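Local coordinates for beta-lactamase inhibitory protein BLIP-I (Streptomyces exfoliatus, PDB 3GMV) that inhibits beta-lactamases, probably by binding directly to the enzyme, at residues A[97-110]-A[119-131]. Residues are numbered along the deposited sequence; the frame is centred on the assembly and turned at random.
Sequences WAAVPKDSCVSQGE and TGFEEKYYCAAAT
Lys124 O takes two donors: Gln108 N at 2.8 Å, and a water that donates a longer bond, 3.2 Å to Lys124 O, and also hydrogen-bonds Ser107 OG. One residue on, Gly109 O accepts Lys124 N at 2.8 Å, so Gln108 and Gly109 both face Lys124, which defines a classic beta bulge. Toward the disulfide, Val106 and Tyr126 form a hydrogen-bonded antiparallel pair, joined by reciprocal N-H to O bonds. These bonds join strands 105-111 and 122-128 as a hairpin in the antiparallel sheet of the BLIP fold, and the Cys105–Cys127 disulfide ties one end of it.

On the disulfide's face of the sheet, Trp97 of helix 93-99 meets Tyr125 edge to face: the ring planes stand at 80°, and Trp97 CZ2 sits over the centre of the tyrosine ring, 3.7 Å from Tyr125 CD2. Lys102 CG lies over one face of the indole, whose NE1 is hydrogen-bonded to Glu93 OE2. On the other face of the sheet, the Gln108 chain, extended beyond CG (chi2 -168°), carries its amide out over the ring of Tyr126, almost parallel to it (9°); Gln108 NE2 lies over one ring face, toward the rim, 3.3 Å from Tyr126 CG. A second water donates to both Glu110 OE2 and Glu123 OE2, which lie 4.2 Å apart, and probably eases the repulsion between these carboxylates.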
loop_
_atom_site.group_PDB
_atom_site.type_symbol
_atom_site.label_atom_id
_atom_site.label_comp_id
_atom_site.label_asym_id
_atom_site.label_seq_id
_atom_site.Cartn_x
_atom_site.Cartn_y
_atom_site.Cartn_z
ATOM N N TRP A 97 -16.585 3.875 -2.460
ATOM C CA TRP A 97 -16.541 3.293 -3.782
ATOM C C TRP A 97 -17.815 3.597 -4.607
ATOM O O TRP A 97 -17.848 3.328 -5.789
ATOM C CB TRP A 97 -16.206 1.800 -3.719
ATOM C CG TRP A 97 -14.881 1.504 -3.034
ATOM C CD1 TRP A 97 -14.654 0.598 -2.037
ATOM C CD2 TRP A 97 -13.624 2.152 -3.280
ATOM N NE1 TRP A 97 -13.332 0.641 -1.648
ATOM C CE2 TRP A 97 -12.681 1.582 -2.405
ATOM C CE3 TRP A 97 -13.206 3.144 -4.171
ATOM C CZ2 TRP A 97 -11.358 1.977 -2.382
ATOM C CZ3 TRP A 97 -11.874 3.548 -4.141
ATOM C CH2 TRP A 97 -10.971 2.971 -3.262
ATOM N N ALA A 98 -18.841 4.167 -3.980
ATOM C CA ALA A 98 -19.976 4.705 -4.730
ATOM C C ALA A 98 -19.644 6.086 -5.266
ATOM O O ALA A 98 -20.216 6.506 -6.277
ATOM C CB ALA A 98 -21.261 4.763 -3.839
ATOM N N ALA A 99 -18.720 6.792 -4.598
ATOM C CA ALA A 99 -18.282 8.146 -5.054
ATOM C C ALA A 99 -17.103 8.120 -6.016
ATOM O O ALA A 99 -17.014 8.948 -6.925
ATOM C CB ALA A 99 -17.923 9.017 -3.853
ATOM N N VAL A 100 -16.199 7.160 -5.835
ATOM C CA VAL A 100 -14.937 7.133 -6.566
ATOM C C VAL A 100 -14.867 5.818 -7.310
ATOM O O VAL A 100 -15.194 4.777 -6.733
ATOM C CB VAL A 100 -13.721 7.181 -5.566
ATOM C CG1 VAL A 100 -12.391 6.984 -6.291
ATOM C CG2 VAL A 100 -13.688 8.510 -4.793
ATOM N N PRO A 101 -14.418 5.829 -8.569
ATOM C CA PRO A 101 -14.358 4.502 -9.259
ATOM C C PRO A 101 -13.155 3.654 -8.771
ATOM O O PRO A 101 -11.975 4.027 -8.990
ATOM C CB PRO A 101 -14.234 4.874 -10.744
ATOM C CG PRO A 101 -13.654 6.278 -10.754
ATOM C CD PRO A 101 -14.115 6.954 -9.464
ATOM N N LYS A 102 -13.452 2.542 -8.093
ATOM C CA LYS A 102 -12.395 1.729 -7.522
ATOM C C LYS A 102 -11.407 1.223 -8.568
ATOM O O LYS A 102 -10.230 0.974 -8.254
ATOM C CB LYS A 102 -12.973 0.560 -6.701
ATOM C CG LYS A 102 -11.951 -0.018 -5.744
ATOM C CD LYS A 102 -12.575 -1.053 -4.809
ATOM C CE LYS A 102 -11.584 -2.145 -4.449
ATOM N NZ LYS A 102 -10.691 -1.728 -3.383
ATOM N N ASP A 103 -11.847 1.072 -9.819
ATOM C CA ASP A 103 -10.909 0.638 -10.862
ATOM C C ASP A 103 -9.858 1.714 -11.136
ATOM O O ASP A 103 -8.896 1.473 -11.866
ATOM C CB ASP A 103 -11.630 0.303 -12.186
ATOM C CG ASP A 103 -12.328 -1.047 -12.166
ATOM O OD1 ASP A 103 -12.082 -1.860 -11.256
ATOM O OD2 ASP A 103 -13.142 -1.282 -13.087
ATOM N N SER A 104 -10.045 2.924 -10.574
ATOM C CA SER A 104 -9.015 3.962 -10.736
ATOM C C SER A 104 -7.958 3.899 -9.653
ATOM O O SER A 104 -7.148 4.812 -9.576
ATOM C CB SER A 104 -9.628 5.377 -10.726
ATOM O OG SER A 104 -8.672 6.366 -11.084
ATOM N N CYS A 105 -7.999 2.857 -8.809
ATOM C CA CYS A 105 -7.213 2.812 -7.576
ATOM C C CYS A 105 -6.515 1.467 -7.363
ATOM O O CYS A 105 -6.964 0.424 -7.863
ATOM C CB CYS A 105 -8.098 3.040 -6.370
ATOM S SG CYS A 105 -9.217 4.503 -6.544
ATOM N N VAL A 106 -5.451 1.497 -6.579
ATOM C CA VAL A 106 -4.760 0.277 -6.212
ATOM C C VAL A 106 -4.370 0.398 -4.754
ATOM O O VAL A 106 -4.356 1.501 -4.204
ATOM C CB VAL A 106 -3.446 0.093 -7.023
ATOM C CG1 VAL A 106 -3.734 -0.011 -8.509
ATOM C CG2 VAL A 106 -2.424 1.222 -6.686
ATOM N N SER A 107 -3.988 -0.736 -4.150
ATOM C CA SER A 107 -3.464 -0.702 -2.787
ATOM C C SER A 107 -2.009 -0.303 -2.681
ATOM O O SER A 107 -1.137 -0.826 -3.405
ATOM C CB SER A 107 -3.711 -2.042 -2.077
ATOM O OG SER A 107 -3.257 -1.991 -0.729
ATOM N N GLN A 108 -1.728 0.641 -1.785
ATOM C CA GLN A 108 -0.365 0.935 -1.393
ATOM C C GLN A 108 -0.063 0.465 0.021
ATOM O O GLN A 108 0.958 0.839 0.618
ATOM C CB GLN A 108 -0.082 2.447 -1.546
ATOM C CG GLN A 108 0.108 2.799 -3.037
ATOM C CD GLN A 108 0.666 4.192 -3.216
ATOM O OE1 GLN A 108 0.688 4.992 -2.278
ATOM N NE2 GLN A 108 1.122 4.491 -4.414
ATOM N N GLY A 109 -0.956 -0.319 0.603
ATOM C CA GLY A 109 -0.608 -0.836 1.924
ATOM C C GLY A 109 -1.770 -1.359 2.751
ATOM O O GLY A 109 -2.931 -0.960 2.549
ATOM N N GLU A 110 -1.454 -2.264 3.681
ATOM C CA GLU A 110 -2.444 -2.766 4.662
ATOM C C GLU A 110 -1.696 -2.972 5.973
ATOM O O GLU A 110 -0.505 -3.322 5.961
ATOM C CB GLU A 110 -3.086 -4.090 4.216
ATOM C CG GLU A 110 -4.007 -3.993 3.008
ATOM C CD GLU A 110 -4.614 -5.313 2.631
ATOM O OE1 GLU A 110 -4.007 -6.364 2.944
ATOM O OE2 GLU A 110 -5.691 -5.307 1.994
ATOM N N THR A 119 -8.111 -5.529 15.171
ATOM C CA THR A 119 -8.848 -4.271 15.280
ATOM C C THR A 119 -8.070 -3.116 14.657
ATOM O O THR A 119 -6.840 -3.083 14.740
ATOM C CB THR A 119 -9.030 -3.952 16.761
ATOM O OG1 THR A 119 -7.773 -4.160 17.419
ATOM C CG2 THR A 119 -10.028 -4.909 17.363
ATOM N N GLY A 120 -8.763 -2.153 14.057
ATOM C CA GLY A 120 -8.067 -0.996 13.495
ATOM C C GLY A 120 -7.298 -1.332 12.219
ATOM O O GLY A 120 -6.310 -0.681 11.885
ATOM N N PHE A 121 -7.789 -2.315 11.477
ATOM C CA PHE A 121 -7.181 -2.717 10.186
ATOM C C PHE A 121 -7.162 -1.540 9.226
ATOM O O PHE A 121 -8.216 -0.946 8.963
ATOM C CB PHE A 121 -8.000 -3.831 9.572
ATOM C CG PHE A 121 -7.503 -4.300 8.223
ATOM C CD1 PHE A 121 -6.182 -4.673 8.041
ATOM C CD2 PHE A 121 -8.380 -4.419 7.171
ATOM C CE1 PHE A 121 -5.720 -5.145 6.799
ATOM C CE2 PHE A 121 -7.928 -4.886 5.925
ATOM C CZ PHE A 121 -6.596 -5.249 5.759
ATOM N N GLU A 122 -5.990 -1.178 8.729
ATOM C CA GLU A 122 -5.842 0.032 7.908
ATOM C C GLU A 122 -5.500 -0.375 6.485
ATOM O O GLU A 122 -4.607 -1.203 6.292
ATOM C CB GLU A 122 -4.736 0.947 8.466
ATOM C CG GLU A 122 -4.507 2.263 7.678
ATOM C CD GLU A 122 -3.268 3.039 8.139
ATOM O OE1 GLU A 122 -3.386 3.823 9.095
ATOM O OE2 GLU A 122 -2.185 2.895 7.530
ATOM N N GLU A 123 -6.211 0.195 5.512
ATOM C CA GLU A 123 -5.952 -0.075 4.101
ATOM C C GLU A 123 -5.678 1.256 3.436
ATOM O O GLU A 123 -6.402 2.239 3.688
ATOM C CB GLU A 123 -7.193 -0.676 3.445
ATOM C CG GLU A 123 -7.629 -2.075 3.974
ATOM C CD GLU A 123 -9.052 -2.431 3.567
ATOM O OE1 GLU A 123 -10.019 -2.089 4.292
ATOM O OE2 GLU A 123 -9.221 -3.069 2.521
ATOM N N LYS A 124 -4.650 1.307 2.598
ATOM C CA LYS A 124 -4.264 2.548 1.959
ATOM C C LYS A 124 -4.475 2.381 0.467
ATOM O O LYS A 124 -3.882 1.483 -0.148
ATOM C CB LYS A 124 -2.793 2.904 2.246
ATOM C CG LYS A 124 -2.514 3.257 3.740
ATOM C CD LYS A 124 -1.133 3.879 3.919
ATOM C CE LYS A 124 -0.902 4.145 5.419
ATOM N NZ LYS A 124 0.473 4.677 5.719
ATOM N N TYR A 125 -5.320 3.243 -0.105
ATOM C CA TYR A 125 -5.557 3.260 -1.541
ATOM C C TYR A 125 -4.966 4.498 -2.230
ATOM O O TYR A 125 -4.972 5.615 -1.695
ATOM C CB TYR A 125 -7.061 3.153 -1.801
ATOM C CG TYR A 125 -7.621 1.764 -1.664
ATOM C CD1 TYR A 125 -7.522 0.865 -2.715
ATOM C CD2 TYR A 125 -8.247 1.342 -0.478
ATOM C CE1 TYR A 125 -8.058 -0.419 -2.607
ATOM C CE2 TYR A 125 -8.790 0.049 -0.362
ATOM C CZ TYR A 125 -8.671 -0.816 -1.440
ATOM O OH TYR A 125 -9.177 -2.087 -1.401
ATOM N N TYR A 126 -4.432 4.282 -3.423
ATOM C CA TYR A 126 -3.877 5.346 -4.229
ATOM C C TYR A 126 -4.604 5.319 -5.561
ATOM O O TYR A 126 -4.661 4.289 -6.244
ATOM C CB TYR A 126 -2.402 5.048 -4.430
ATOM C CG TYR A 126 -1.711 5.869 -5.509
ATOM C CD1 TYR A 126 -1.415 7.209 -5.324
ATOM C CD2 TYR A 126 -1.359 5.280 -6.728
ATOM C CE1 TYR A 126 -0.741 7.948 -6.339
ATOM C CE2 TYR A 126 -0.704 6.004 -7.717
ATOM C CZ TYR A 126 -0.404 7.318 -7.519
ATOM O OH TYR A 126 0.228 7.998 -8.546
ATOM N N CYS A 127 -5.215 6.436 -5.912
ATOM C CA CYS A 127 -6.019 6.477 -7.117
ATOM C C CYS A 127 -5.409 7.435 -8.142
ATOM O O CYS A 127 -5.452 8.661 -7.958
ATOM C CB CYS A 127 -7.438 6.936 -6.751
ATOM S SG CYS A 127 -8.214 5.935 -5.510
ATOM N N ALA A 128 -4.867 6.898 -9.234
ATOM C CA ALA A 128 -4.189 7.757 -10.232
ATOM C C ALA A 128 -5.220 8.286 -11.222
ATOM O O ALA A 128 -6.100 7.550 -11.640
ATOM C CB ALA A 128 -3.152 6.939 -10.990
ATOM N N ALA A 129 -5.098 9.560 -11.600
ATOM C CA ALA A 129 -5.987 10.153 -12.577
ATOM C C ALA A 129 -5.544 9.842 -14.015
ATOM O O ALA A 129 -6.317 10.054 -14.960
ATOM C CB ALA A 129 -6.071 11.684 -12.371
ATOM N N ALA A 130 -4.320 9.348 -14.177
ATOM C CA ALA A 130 -3.780 9.100 -15.526
ATOM C C ALA A 130 -2.681 8.049 -15.483
ATOM O O ALA A 130 -2.208 7.682 -14.420
ATOM C CB ALA A 130 -3.245 10.415 -16.131
ATOM N N THR A 131 -2.330 7.489 -16.638
ATOM C CA THR A 131 -1.174 6.590 -16.684
ATOM C C THR A 131 0.117 7.379 -16.525
ATOM O O THR A 131 0.114 8.620 -16.525
ATOM C CB THR A 131 -1.137 5.874 -18.014
ATOM O OG1 THR A 131 -1.144 6.869 -19.052
ATOM C CG2 THR A 131 -2.353 4.982 -18.159
HETATM O O HOH W 1 -5.570 -1.251 0.247
HETATM O O HOH W 2 -7.111 -3.428 0.915
#